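PDB 3X17: endoglucanase from Uncultured bacterium, which hydrolyses internal beta-1,4-glucosidic bonds of cellulose as a glycoside hydrolase family 9 endoglucanase with an N-terminal Ig-like domain. Local coordinates for the calcium ion site and the zinc ion site. Sequence-based numbering; all coordinates share one arbitrary frame.

Three metal sites lie within the single chain of the deposited assembly, all built from residues of the glycoside hydrolase family 9 sequence. Measured between the centres of their C-alpha atoms, contact 1 is about 27 Å from contact 2 and 30 Å from contact 3, while contacts 2 and 3 are about 22 Å apart. They have no residue in common, but Arg131 of contact 3 directly precedes the zinc ligand Cys132 of contact 2, linking those two along the backbone. The two calcium ions each join a loop to the start of a helix, and the zinc joins loops, which suggests structural roles in this (alpha/alpha)6-barrel enzyme.

Contact 1: the calcium ion site. Residues 273, 277, 333, 335-339, 376-379. With CA (calcium ion), chain B.
Lys277 supplies the second shell of this seven-coordinate calcium site. Lys277 CB packs 3.4 Å from Gln273 O, Lys277 CG approaches Asp339 OD1 at 3.4 Å and Lys277 CD passes Gln273 OE1 at 3.3 Å. The middle of the chain is extended, and the last torsion turns the ammonium nitrogen NZ toward the metal ligands. There NZ hydrogen-bonds to the amide oxygen OE1 of Gln273, one helical turn earlier, and in the carbonyl plane to Trp376 O. Lys277 NZ also forms salt bridges to Asp333 OD2 at 2.7 Å and, from above the carboxylate plane, to Asp339 OD1 at 2.6 Å, the latter also a hydrogen bond. Lys277 therefore probably offsets the acidic charge and fixes the rotation of two carboxylates.

Asp333, with CG anti to the backbone N (chi1 169°), presents both oxygens to the calcium ion: OD2 at 2.5 Å and OD1 at 2.6 Å from CA. Asp339 binds through one oxygen, OD2 lying 2.2 Å from CA, while its other oxygen serves Lys277. Asp338 holds CG in the crowded position between N and the carbonyl carbon (chi1 51°), which brings OD1 to the metal. The backbone carbonyls of Asp335 and Val377 and a water complete the observed sphere. Asp335 OD1 instead accepts Ala337 N, capping the start of helix 337-351. The ion thus joins that helix start and the loop before it to the Trp376-Val377 loop, with Lys277 reaching in from helix 272-288.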
# COMPACT_ATOMS: atom_id res chain seq x y z
N GLN A 273 18.74 -4.61 -8.51
CA GLN A 273 17.39 -4.04 -8.33
C GLN A 273 17.23 -3.25 -7.03
O GLN A 273 16.63 -2.18 -7.01
CB GLN A 273 16.25 -5.08 -8.50
CG GLN A 273 16.27 -6.25 -7.52
CD GLN A 273 15.33 -6.06 -6.33
OE1 GLN A 273 14.75 -4.98 -6.14
NE2 GLN A 273 15.21 -7.10 -5.49
N LYS A 277 16.42 0.64 -6.85
CA LYS A 277 15.29 1.09 -6.03
C LYS A 277 15.72 2.09 -4.95
O LYS A 277 15.10 3.13 -4.78
CB LYS A 277 14.57 -0.06 -5.35
CG LYS A 277 13.62 -0.85 -6.25
CD LYS A 277 13.16 -2.11 -5.51
CE LYS A 277 12.00 -2.82 -6.19
NZ LYS A 277 12.53 -3.78 -7.21
N ASP A 333 12.99 -10.31 -7.10
CA ASP A 333 12.66 -9.49 -8.27
C ASP A 333 13.72 -9.77 -9.35
O ASP A 333 14.90 -9.49 -9.15
CB ASP A 333 12.66 -8.02 -7.88
CG ASP A 333 12.59 -7.07 -9.09
OD1 ASP A 333 12.38 -7.52 -10.24
OD2 ASP A 333 12.80 -5.86 -8.87
N ASP A 335 14.31 -8.96 -12.51
CA ASP A 335 14.68 -8.02 -13.59
C ASP A 335 14.88 -6.61 -13.04
O ASP A 335 13.98 -6.05 -12.40
CB ASP A 335 13.58 -8.04 -14.67
CG ASP A 335 13.90 -7.15 -15.87
OD1 ASP A 335 14.95 -6.50 -15.91
OD2 ASP A 335 13.04 -7.06 -16.78
N ASP A 336 16.04 -6.02 -13.32
CA ASP A 336 16.37 -4.72 -12.76
C ASP A 336 16.17 -3.53 -13.70
O ASP A 336 16.52 -2.39 -13.37
CB ASP A 336 17.80 -4.73 -12.19
CG ASP A 336 18.89 -4.73 -13.26
OD1 ASP A 336 18.56 -4.55 -14.45
OD2 ASP A 336 20.09 -4.82 -12.90
N ALA A 337 15.67 -3.79 -14.91
CA ALA A 337 15.58 -2.70 -15.92
C ALA A 337 14.51 -1.67 -15.56
O ALA A 337 14.71 -0.46 -15.74
CB ALA A 337 15.31 -3.30 -17.37
N ASP A 338 13.38 -2.14 -15.03
CA ASP A 338 12.35 -1.23 -14.59
C ASP A 338 12.78 -0.42 -13.38
O ASP A 338 12.44 0.77 -13.28
CB ASP A 338 10.99 -1.93 -14.38
CG ASP A 338 11.07 -3.16 -13.51
OD1 ASP A 338 12.02 -3.27 -12.70
OD2 ASP A 338 10.17 -4.02 -13.63
N ASP A 339 13.53 -1.05 -12.49
CA ASP A 339 14.17 -0.35 -11.36
C ASP A 339 15.25 0.66 -11.80
O ASP A 339 15.28 1.79 -11.29
CB ASP A 339 14.75 -1.38 -10.37
CG ASP A 339 13.76 -2.49 -10.08
OD1 ASP A 339 12.87 -2.28 -9.25
OD2 ASP A 339 13.86 -3.59 -10.67
N TRP A 376 6.76 -3.95 -5.73
CA TRP A 376 8.18 -4.25 -5.48
C TRP A 376 8.88 -4.98 -6.63
O TRP A 376 10.12 -4.97 -6.71
CB TRP A 376 8.36 -5.03 -4.16
CG TRP A 376 7.71 -6.39 -4.13
CD1 TRP A 376 6.52 -6.72 -3.52
CD2 TRP A 376 8.25 -7.63 -4.61
NE1 TRP A 376 6.24 -8.05 -3.70
CE2 TRP A 376 7.29 -8.64 -4.36
CE3 TRP A 376 9.41 -7.97 -5.31
CZ2 TRP A 376 7.48 -9.98 -4.71
CZ3 TRP A 376 9.61 -9.32 -5.67
CH2 TRP A 376 8.65 -10.30 -5.36
N VAL A 377 8.11 -5.55 -7.54
CA VAL A 377 8.68 -6.10 -8.78
C VAL A 377 8.98 -4.98 -9.78
O VAL A 377 10.12 -4.81 -10.25
CB VAL A 377 7.75 -7.14 -9.41
CG1 VAL A 377 8.28 -7.60 -10.76
CG2 VAL A 377 7.60 -8.36 -8.47
N ASN A 378 7.93 -4.19 -10.08
CA ASN A 378 8.00 -3.13 -11.09
C ASN A 378 7.49 -1.81 -10.51
O ASN A 378 6.31 -1.64 -10.27
CB ASN A 378 7.16 -3.52 -12.30
CG ASN A 378 7.21 -2.49 -13.40
OD1 ASN A 378 7.71 -1.38 -13.21
ND2 ASN A 378 6.65 -2.83 -14.53
N PRO A 379 8.40 -0.91 -10.16
CA PRO A 379 8.03 0.38 -9.59
C PRO A 379 7.99 1.49 -10.66
O PRO A 379 7.88 2.68 -10.33
CB PRO A 379 9.18 0.63 -8.61
CG PRO A 379 10.34 0.09 -9.29
CD PRO A 379 9.84 -1.19 -9.99
CA CA B . 12.31 -5.14 -11.20
O HOH W 1 10.89 -6.16 -12.96

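Contact 2: the zinc ion site. Residues 132-134, 145, 148-149, 175, 180, 258, 261, 265. With ZN (zinc ion), chain C.
Zinc ligands come from three separate places in the sequence: Cys132 just after helix 115-130, Asp148 and His149 in a loop following strand 144-145, and His175 in a further loop. Coordination is near tetrahedral. Asp148 OD2 and Cys132 SG lie 1.9 Å and 2.2 Å from ZN; the narrowest angle is 94°, between Asp148 OD2 and His175 NE2, and the widest is 119°, between the two histidine nitrogens. The histidines use opposite ring nitrogens, ND1 in His149 and NE2 in His175.

Second-shell contacts probably hold the ligands in orientation. His149 NE2 donates nearly in its ring plane to the anti lone pair of Asp261 OD2 at 2.8 Å, a pairing that may make the imidazole a stronger donor to zinc. Arg265 CZ lies 3.5 Å above one face of the His149 ring, offset toward its rim, and Arg265 NH1 and NH2 both grip Tyr180 O; the opposite face meets Pro258 O. Tyr180 CD1 sits over the centre of the His175 ring, 3.4 Å above its plane. Asp148 OD1 accepts Val134 N at 3.2 Å, and Gly133 N meets Asp148 OD2 from above the carboxylate plane. The zinc thus pins together loops at one end of the catalytic domain, backed by 3-10 helix 258-260 and strand 265-267.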
# COMPACT_ATOMS: atom_id res chain seq x y z
N CYS A 132 11.80 -0.93 13.84
CA CYS A 132 12.66 -1.96 14.41
C CYS A 132 13.84 -1.25 15.05
O CYS A 132 14.25 -0.19 14.59
CB CYS A 132 13.17 -2.87 13.30
SG CYS A 132 14.26 -4.25 13.76
N GLY A 133 14.33 -1.79 16.17
CA GLY A 133 15.58 -1.30 16.73
C GLY A 133 15.36 -0.17 17.72
O GLY A 133 16.27 0.61 17.99
N VAL A 134 14.15 -0.02 18.22
CA VAL A 134 13.87 1.08 19.12
C VAL A 134 12.71 0.69 20.02
O VAL A 134 11.77 0.04 19.58
CB VAL A 134 13.52 2.37 18.34
CG1 VAL A 134 12.25 2.16 17.46
CG2 VAL A 134 13.35 3.54 19.32
N HIS A 145 7.00 -2.54 23.31
CA HIS A 145 8.00 -3.57 23.38
C HIS A 145 9.32 -2.89 23.66
O HIS A 145 9.49 -1.72 23.32
CB HIS A 145 8.06 -4.37 22.06
CG HIS A 145 8.59 -3.60 20.89
ND1 HIS A 145 7.82 -3.27 19.79
CD2 HIS A 145 9.85 -3.20 20.59
CE1 HIS A 145 8.57 -2.66 18.89
NE2 HIS A 145 9.81 -2.58 19.37
N ASP A 148 14.52 -3.88 20.35
CA ASP A 148 14.61 -5.14 19.58
C ASP A 148 15.74 -5.09 18.57
O ASP A 148 15.96 -4.05 17.93
CB ASP A 148 13.29 -5.37 18.83
CG ASP A 148 12.90 -4.17 17.96
OD1 ASP A 148 12.94 -3.02 18.46
OD2 ASP A 148 12.61 -4.37 16.76
N HIS A 149 16.37 -6.23 18.33
CA HIS A 149 17.17 -6.39 17.13
C HIS A 149 18.21 -5.29 17.10
O HIS A 149 18.65 -4.84 16.03
CB HIS A 149 16.29 -6.32 15.86
CG HIS A 149 15.28 -7.43 15.78
ND1 HIS A 149 13.93 -7.20 15.67
CD2 HIS A 149 15.43 -8.78 15.86
CE1 HIS A 149 13.28 -8.35 15.65
NE2 HIS A 149 14.16 -9.33 15.77
N HIS A 175 10.00 -3.26 10.57
CA HIS A 175 9.52 -4.64 10.41
C HIS A 175 8.62 -4.70 9.18
O HIS A 175 7.77 -3.83 9.00
CB HIS A 175 8.75 -5.11 11.64
CG HIS A 175 9.58 -5.17 12.88
ND1 HIS A 175 9.06 -4.88 14.13
CD2 HIS A 175 10.90 -5.40 13.07
CE1 HIS A 175 10.02 -5.01 15.04
NE2 HIS A 175 11.14 -5.32 14.42
N TYR A 180 9.64 -9.98 11.30
CA TYR A 180 10.53 -8.90 11.74
C TYR A 180 11.69 -8.70 10.79
O TYR A 180 12.57 -7.86 11.03
CB TYR A 180 11.06 -9.16 13.16
CG TYR A 180 9.98 -9.29 14.22
CD1 TYR A 180 8.94 -8.35 14.29
CD2 TYR A 180 10.00 -10.32 15.15
CE1 TYR A 180 7.94 -8.46 15.25
CE2 TYR A 180 9.02 -10.40 16.15
CZ TYR A 180 8.00 -9.48 16.18
OH TYR A 180 6.99 -9.58 17.15
N PRO A 258 9.32 -8.86 19.52
CA PRO A 258 10.55 -8.67 18.74
C PRO A 258 11.79 -8.70 19.62
O PRO A 258 12.87 -9.06 19.14
CB PRO A 258 10.37 -7.29 18.11
CG PRO A 258 9.38 -6.60 18.93
CD PRO A 258 8.46 -7.67 19.50
N ASP A 261 13.15 -12.04 20.01
CA ASP A 261 13.68 -12.67 18.79
C ASP A 261 15.16 -12.40 18.75
O ASP A 261 15.61 -11.40 18.20
CB ASP A 261 13.00 -12.12 17.52
CG ASP A 261 13.53 -12.77 16.24
OD1 ASP A 261 13.70 -14.00 16.23
OD2 ASP A 261 13.75 -12.06 15.24
N ARG A 265 21.10 -12.07 13.45
CA ARG A 265 20.50 -11.64 12.18
C ARG A 265 21.57 -11.26 11.18
O ARG A 265 22.58 -10.64 11.54
CB ARG A 265 19.53 -10.48 12.39
CG ARG A 265 18.47 -10.78 13.44
CD ARG A 265 17.08 -10.52 12.92
NE ARG A 265 16.81 -9.09 12.71
CZ ARG A 265 15.62 -8.64 12.33
NH1 ARG A 265 14.64 -9.50 12.12
NH2 ARG A 265 15.39 -7.35 12.23
ZN ZN C . 13.06 -5.35 15.18

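Contact 3: the calcium ion site. Residues 131, 207-208, 210, 214-221, 224. With CA (calcium ion), chain D.
Metal bonds come first: at least six oxygens, in near-octahedral order, bind the calcium ion. Four belong to side chains, Asp207 OD1, Asn217 OD1, Asp221 OD1 and Asp224 OD2, while Glu214 and Val219 contribute backbone carbonyls, Val219 O being 2.3 Å from CA. Most come from the loop before helix 221-235, and Asp221 and Asp224 from its first turn.

Hydrogen bonds then orient the ligands. Asp207, with CG anti to its backbone N (chi1 -171°), is met from above its carboxylate plane by Gly216 N at OD1 and Gly218 N at OD2, so both oxygens brace the glycine-rich loop. Asp221 OD1 accepts Gly208 N at 3.0 Å. Asp221 OD2 is gripped by Leu210 N through the anti lone pair at 2.8 Å and, from above the plane, by Ser215 OG. An alanine at Asp221 would probably weaken calcium binding and loosen the 208-215 segment, since a metal oxygen and the acceptor for three donors would go.

A salt bridge lies farther out: Arg131 NH1 and NH2 meet the two Glu214 carboxylate oxygens end-on, tying the calcium loop to the chain beside the zinc ligand Cys132. Between two metal ligands, Asn217 ND2 donates in its amide plane to Asp224 OD1 at 2.8 Å, 156° at the hydrogen.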
# COMPACT_ATOMS: atom_id res chain seq x y z
N ARG A 131 8.36 0.11 13.46
CA ARG A 131 9.80 0.41 13.54
C ARG A 131 10.59 -0.65 14.31
O ARG A 131 10.09 -1.24 15.26
CB ARG A 131 10.06 1.77 14.17
CG ARG A 131 9.65 2.96 13.31
CD ARG A 131 9.97 4.32 14.04
NE ARG A 131 9.43 5.47 13.30
CZ ARG A 131 9.65 6.75 13.63
NH1 ARG A 131 10.38 7.05 14.70
NH2 ARG A 131 9.14 7.73 12.89
N ASP A 207 3.47 18.75 10.30
CA ASP A 207 4.26 18.54 11.52
C ASP A 207 3.30 18.22 12.67
O ASP A 207 2.24 18.85 12.79
CB ASP A 207 5.11 19.78 11.84
CG ASP A 207 6.11 19.53 12.95
OD1 ASP A 207 6.36 18.36 13.31
OD2 ASP A 207 6.65 20.51 13.50
N GLY A 208 3.64 17.17 13.42
CA GLY A 208 2.88 16.78 14.61
C GLY A 208 1.67 15.93 14.29
O GLY A 208 1.05 15.38 15.19
N LEU A 210 1.29 12.92 13.37
CA LEU A 210 1.29 11.48 13.56
C LEU A 210 1.69 11.07 14.98
O LEU A 210 1.87 9.88 15.27
CB LEU A 210 2.21 10.79 12.53
CG LEU A 210 1.70 10.94 11.10
CD1 LEU A 210 2.69 10.36 10.04
CD2 LEU A 210 0.30 10.33 10.98
N GLU A 214 9.33 12.48 16.49
CA GLU A 214 9.76 13.63 15.70
C GLU A 214 8.70 14.72 15.55
O GLU A 214 8.92 15.72 14.87
CB GLU A 214 10.32 13.17 14.33
CG GLU A 214 11.43 12.06 14.42
CD GLU A 214 10.92 10.59 14.40
OE1 GLU A 214 9.72 10.32 14.59
OE2 GLU A 214 11.75 9.69 14.19
N SER A 215 7.52 14.52 16.14
CA SER A 215 6.45 15.50 16.07
C SER A 215 6.93 16.82 16.68
O SER A 215 7.36 16.84 17.82
CB SER A 215 5.24 15.00 16.85
OG SER A 215 4.57 13.94 16.17
N GLY A 216 6.89 17.90 15.91
CA GLY A 216 7.22 19.21 16.46
C GLY A 216 8.64 19.65 16.13
O GLY A 216 9.12 20.62 16.68
N ASN A 217 9.29 18.96 15.19
CA ASN A 217 10.60 19.37 14.72
C ASN A 217 10.51 20.27 13.49
O ASN A 217 11.52 20.58 12.88
CB ASN A 217 11.43 18.13 14.35
CG ASN A 217 10.84 17.38 13.16
OD1 ASN A 217 9.78 17.75 12.64
ND2 ASN A 217 11.51 16.31 12.74
N GLY A 218 9.30 20.67 13.11
CA GLY A 218 9.14 21.57 11.97
C GLY A 218 9.05 20.88 10.61
O GLY A 218 8.99 21.55 9.58
N VAL A 219 9.04 19.55 10.61
CA VAL A 219 8.99 18.76 9.37
C VAL A 219 7.70 17.89 9.38
O VAL A 219 7.38 17.25 10.39
CB VAL A 219 10.26 17.87 9.25
CG1 VAL A 219 10.26 17.06 7.96
CG2 VAL A 219 11.57 18.73 9.37
N PRO A 220 6.97 17.84 8.26
CA PRO A 220 5.80 16.96 8.25
C PRO A 220 6.15 15.56 8.72
O PRO A 220 7.17 15.02 8.30
CB PRO A 220 5.40 16.94 6.77
CG PRO A 220 5.88 18.31 6.28
CD PRO A 220 7.23 18.41 6.93
N ASP A 221 5.35 15.01 9.63
CA ASP A 221 5.66 13.75 10.29
C ASP A 221 5.80 12.62 9.28
O ASP A 221 6.59 11.72 9.48
CB ASP A 221 4.55 13.40 11.30
CG ASP A 221 4.69 14.17 12.59
OD1 ASP A 221 5.60 15.01 12.66
OD2 ASP A 221 3.88 13.97 13.51
N ASP A 224 9.30 12.60 8.44
CA ASP A 224 10.06 11.95 9.49
C ASP A 224 9.95 10.44 9.39
O ASP A 224 10.95 9.74 9.56
CB ASP A 224 9.62 12.43 10.87
CG ASP A 224 9.93 13.89 11.10
OD1 ASP A 224 11.07 14.33 10.80
OD2 ASP A 224 8.99 14.62 11.46
CA CA D . 7.73 16.43 12.52